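Local coordinates for protein zinc chaperone AztD (Citrobacter koseri, PDB 6CMK) that acts as a periplasmic zinc chaperone, binding zinc ions and passing one directly to the solute-binding protein AztC without forming a stable complex, at residues A210-H216 against S228-L234; V164-H168 against V181-N185. Where two conformers were deposited one is given. Residues are numbered along the deposited sequence.

Contact 1: residues A210-H216 against S228-L234; sequences ALCPGLH and SCETGLL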
# COMPACT_ATOMS: atom_id res chain seq x y z
N ALA B 210 16.96 10.89 23.75
CA ALA B 210 15.80 10.27 24.37
C ALA B 210 16.29 9.13 25.25
O ALA B 210 16.62 8.05 24.74
CB ALA B 210 14.83 9.77 23.30
N LEU B 211 16.31 9.35 26.56
CA LEU B 211 16.75 8.32 27.49
C LEU B 211 15.71 7.21 27.59
O LEU B 211 14.51 7.47 27.65
CB LEU B 211 17.03 8.91 28.87
CG LEU B 211 18.49 9.21 29.22
CD1 LEU B 211 19.09 10.20 28.25
CD2 LEU B 211 18.61 9.74 30.63
N CYS B 212 16.20 5.98 27.61
CA CYS B 212 15.37 4.79 27.70
C CYS B 212 16.28 3.67 28.18
O CYS B 212 16.88 2.95 27.36
CB CYS B 212 14.71 4.45 26.35
SG CYS B 212 13.04 3.69 26.45
N PRO B 213 16.45 3.51 29.49
CA PRO B 213 17.45 2.57 30.00
C PRO B 213 17.18 1.14 29.56
O PRO B 213 16.04 0.68 29.55
CB PRO B 213 17.34 2.72 31.52
CG PRO B 213 16.03 3.38 31.77
CD PRO B 213 15.74 4.21 30.57
N GLY B 214 18.25 0.43 29.21
CA GLY B 214 18.12 -0.97 28.85
C GLY B 214 17.41 -1.16 27.53
O GLY B 214 16.59 -2.07 27.40
N LEU B 215 17.70 -0.30 26.56
CA LEU B 215 16.99 -0.35 25.29
C LEU B 215 17.31 -1.63 24.53
O LEU B 215 18.48 -1.97 24.31
CB LEU B 215 17.37 0.87 24.45
CG LEU B 215 16.53 1.14 23.20
CD1 LEU B 215 16.49 2.63 22.93
CD2 LEU B 215 17.11 0.40 22.00
N HIS B 216 16.25 -2.34 24.13
CA HIS B 216 16.38 -3.55 23.31
C HIS B 216 14.99 -3.94 22.83
O HIS B 216 14.05 -4.01 23.63
CB HIS B 216 17.01 -4.71 24.10
CG HIS B 216 17.32 -5.90 23.25
ND1 HIS B 216 16.44 -6.94 23.07
CD2 HIS B 216 18.42 -6.20 22.53
CE1 HIS B 216 16.98 -7.84 22.28
NE2 HIS B 216 18.19 -7.42 21.93
N SER B 228 11.84 -0.57 22.53
CA SER B 228 11.43 -0.88 23.89
C SER B 228 12.61 -0.83 24.85
O SER B 228 13.75 -1.11 24.48
CB SER B 228 10.77 -2.26 23.96
OG SER B 228 11.55 -3.23 23.30
N CYS B 229 12.33 -0.46 26.09
CA CYS B 229 13.35 -0.41 27.12
C CYS B 229 12.70 -0.69 28.47
O CYS B 229 11.55 -1.14 28.55
CB CYS B 229 14.08 0.93 27.08
SG CYS B 229 13.19 2.25 27.88
N GLU B 230 13.44 -0.42 29.56
CA GLU B 230 12.95 -0.76 30.89
C GLU B 230 11.81 0.13 31.37
O GLU B 230 11.04 -0.29 32.23
CB GLU B 230 14.12 -0.71 31.89
CG GLU B 230 15.23 -1.69 31.54
CD GLU B 230 16.49 -1.51 32.38
OE1 GLU B 230 16.59 -0.52 33.14
OE2 GLU B 230 17.38 -2.37 32.28
N THR B 231 11.67 1.35 30.83
CA THR B 231 10.64 2.27 31.29
C THR B 231 9.42 2.35 30.39
O THR B 231 8.39 2.87 30.82
CB THR B 231 11.22 3.69 31.44
OG1 THR B 231 11.72 4.15 30.18
CG2 THR B 231 12.33 3.71 32.48
N GLY B 232 9.50 1.86 29.16
CA GLY B 232 8.40 2.05 28.22
C GLY B 232 8.88 1.84 26.80
O GLY B 232 9.86 1.12 26.56
N LEU B 233 8.18 2.47 25.86
CA LEU B 233 8.54 2.44 24.46
C LEU B 233 8.87 3.85 24.00
O LEU B 233 8.22 4.82 24.40
CB LEU B 233 7.40 1.90 23.58
CG LEU B 233 6.70 0.60 24.01
CD1 LEU B 233 5.68 0.16 22.96
CD2 LEU B 233 7.70 -0.51 24.27
N LEU B 234 9.90 3.96 23.16
CA LEU B 234 10.12 5.15 22.37
C LEU B 234 9.34 4.98 21.08
O LEU B 234 9.41 3.91 20.46
CB LEU B 234 11.60 5.36 22.07
CG LEU B 234 12.55 5.55 23.25
CD1 LEU B 234 13.95 5.76 22.73
CD2 LEU B 234 12.14 6.73 24.13
O HOH W 1 13.03 6.49 30.20
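A disulfide ties the link between two beta-propeller blades to a hairpin turn of the second blade. Cys212 SG and Cys229 SG are 2.0 Å apart, with a left-handed chi3 of -75°. The bond is well buried. It joins the link 210-216 to the turn that follows strand 224-228.

Two backbone hydrogen bonds lie beside it. Glu230 N donates to Pro213 O at 2.8 Å, and His216 N donates to Ser228 O at 2.8 Å. The hydroxyl of Ser228 adds a third: OG donates to His216 O at 2.6 Å. His216 is thus held at both its N and its O. Leu215 CA makes a CA-H...O contact with Ser228 O at 3.4 Å. A water bridges Leu211 O (3.1 Å) and Thr231 OG1 (2.7 Å), and Thr231 OG1 also bonds His247.

Apolar contacts gather around Leu234. It touches Cys212 SG through CG (3.7 Å), Ala210 CB through CD2 (4.1 Å) and Leu215 CD1 through CD1 (4.0 Å). Gly214 has a positive phi, and a CB there would clash with Glu230 OE2.

The CA-to-CB bond of His216 points away from 228-234. His216 NE2 binds a zinc ion of high-affinity site 1, shared with His126 and His169, while ND1 bonds Ser260 O. The bonds to Ser228 are consistent with a defined position for this zinc ligand. Strand 208-211 ends one blade here, and 218-221 begins the next. From strand 244-249, Ile245 touches Ala210 and Leu234, and His247 touches Cys212 and Leu234.

Contact 2: residues V164-H168 against V181-N185; sequences VVAPH and VSIPN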
# COMPACT_ATOMS: atom_id res chain seq x y z
N VAL B 164 28.14 5.48 15.33
CA VAL B 164 27.28 5.21 16.47
C VAL B 164 28.06 5.27 17.78
O VAL B 164 27.61 4.73 18.79
CB VAL B 164 26.54 3.86 16.29
CG1 VAL B 164 25.65 3.93 15.07
CG2 VAL B 164 27.52 2.71 16.15
N VAL B 165 29.23 5.91 17.74
CA VAL B 165 30.02 6.35 18.90
C VAL B 165 30.89 5.20 19.39
O VAL B 165 32.12 5.34 19.48
CB VAL B 165 29.14 6.91 20.03
CG1 VAL B 165 29.99 7.21 21.26
CG2 VAL B 165 28.45 8.19 19.58
N ALA B 166 30.28 4.07 19.74
CA ALA B 166 31.04 2.94 20.22
C ALA B 166 30.32 1.66 19.83
O ALA B 166 29.08 1.63 19.83
CB ALA B 166 31.24 2.97 21.74
N PRO B 167 31.05 0.61 19.47
CA PRO B 167 30.40 -0.67 19.18
C PRO B 167 29.54 -1.14 20.34
O PRO B 167 29.98 -1.20 21.49
CB PRO B 167 31.58 -1.62 18.93
CG PRO B 167 32.69 -0.74 18.51
CD PRO B 167 32.51 0.54 19.25
N HIS B 168 28.28 -1.47 20.04
CA HIS B 168 27.40 -2.05 21.04
C HIS B 168 26.31 -2.81 20.32
O HIS B 168 26.18 -2.73 19.10
CB HIS B 168 26.82 -0.99 21.99
CG HIS B 168 25.93 0.02 21.32
ND1 HIS B 168 26.42 1.10 20.61
CD2 HIS B 168 24.58 0.14 21.29
CE1 HIS B 168 25.42 1.83 20.16
NE2 HIS B 168 24.29 1.27 20.56
N VAL B 181 19.43 6.24 16.22
CA VAL B 181 20.38 5.21 16.63
C VAL B 181 20.38 5.12 18.14
O VAL B 181 20.15 6.11 18.85
CB VAL B 181 21.82 5.48 16.12
CG1 VAL B 181 21.85 5.54 14.61
CG2 VAL B 181 22.38 6.77 16.71
N SER B 182 20.67 3.93 18.63
CA SER B 182 20.80 3.71 20.05
C SER B 182 22.11 4.31 20.56
O SER B 182 23.08 4.45 19.82
CB SER B 182 20.75 2.21 20.34
OG SER B 182 21.73 1.54 19.57
N ILE B 183 22.11 4.66 21.83
CA ILE B 183 23.22 5.34 22.50
C ILE B 183 23.95 4.30 23.34
O ILE B 183 23.32 3.66 24.19
CB ILE B 183 22.71 6.49 23.37
CG1 ILE B 183 21.97 7.54 22.52
CG2 ILE B 183 23.85 7.11 24.17
CD1 ILE B 183 21.11 8.47 23.34
N PRO B 184 25.26 4.10 23.16
CA PRO B 184 25.95 3.10 23.98
C PRO B 184 26.01 3.55 25.43
O PRO B 184 26.06 4.74 25.74
CB PRO B 184 27.35 3.02 23.36
CG PRO B 184 27.55 4.38 22.73
CD PRO B 184 26.18 4.78 22.23
N ASN B 185 26.02 2.57 26.32
CA ASN B 185 26.22 2.85 27.73
C ASN B 185 27.59 3.50 27.91
O ASN B 185 28.60 2.91 27.50
CB ASN B 185 26.12 1.56 28.55
CG ASN B 185 26.31 1.79 30.03
OD1 ASN B 185 27.28 2.40 30.46
ND2 ASN B 185 25.37 1.30 30.83
O HOH W 2 25.11 6.19 18.98
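In this beta propeller, residues 164-168 belong to the loop that leaves the last strand of one blade, 160-163, for the first strand of the next, 172-174. They pack on the end of strand 178-183 and on the loop after it.

His168 is the main side chain. Its chi1 is in the p well, which folds the ring back over its own loop and brings it against the other segment. ND1 donates to Ala166 O at 2.8 Å. NE2 and Ser182 OG form a hydrogen bond of 2.8 Å, with Ser182 near the plane of the ring. Pro184 covers one ring face, its CB 3.5 Å from His168 ND1. Trp137 meets the ring edge-to-face. Ser182 is also p at chi1, and its OG is hydrogen-bonded to Val171 N as well.

Val165 has phi/psi of 84/-57, the values of a classic gamma turn. The weak bond from Ala166 N to Val164 O (2.9 Å) closes it. The turn sets the Val165 side chain, t at chi1, over the proline: Val165 CG1 is 4.0 Å from Pro184 CG. Ala166 CB lies 4.1 Å from the same CG. Val164 and Val181, both m at chi1, meet CG1 to CG1 at 4.2 Å.

The loop continues directly into His169, a ligand of zinc site 1. A water spans the gap between the backbones, donating to Val164 O at 2.9 Å and to Ser182 O at 2.8 Å.

In the fold
Both contacts join an interblade connection to the blade it enters, in successive blades of the propeller. Each connection leads to a ligand of zinc site 1: His216 lies within contact 1, and His169 follows contact 2 directly. Their centres are 14 Å apart, and strands of one sheet reach both: 178-183 in contact 2 and 208-211 in contact 1. Contact 1 is larger, at 527 against 296 Å², but only partly buried. It relies on a covalent bond and direct backbone pairing. Contact 2 is the more buried, and relies on a histidine-serine bond, proline packing and a water between the backbones.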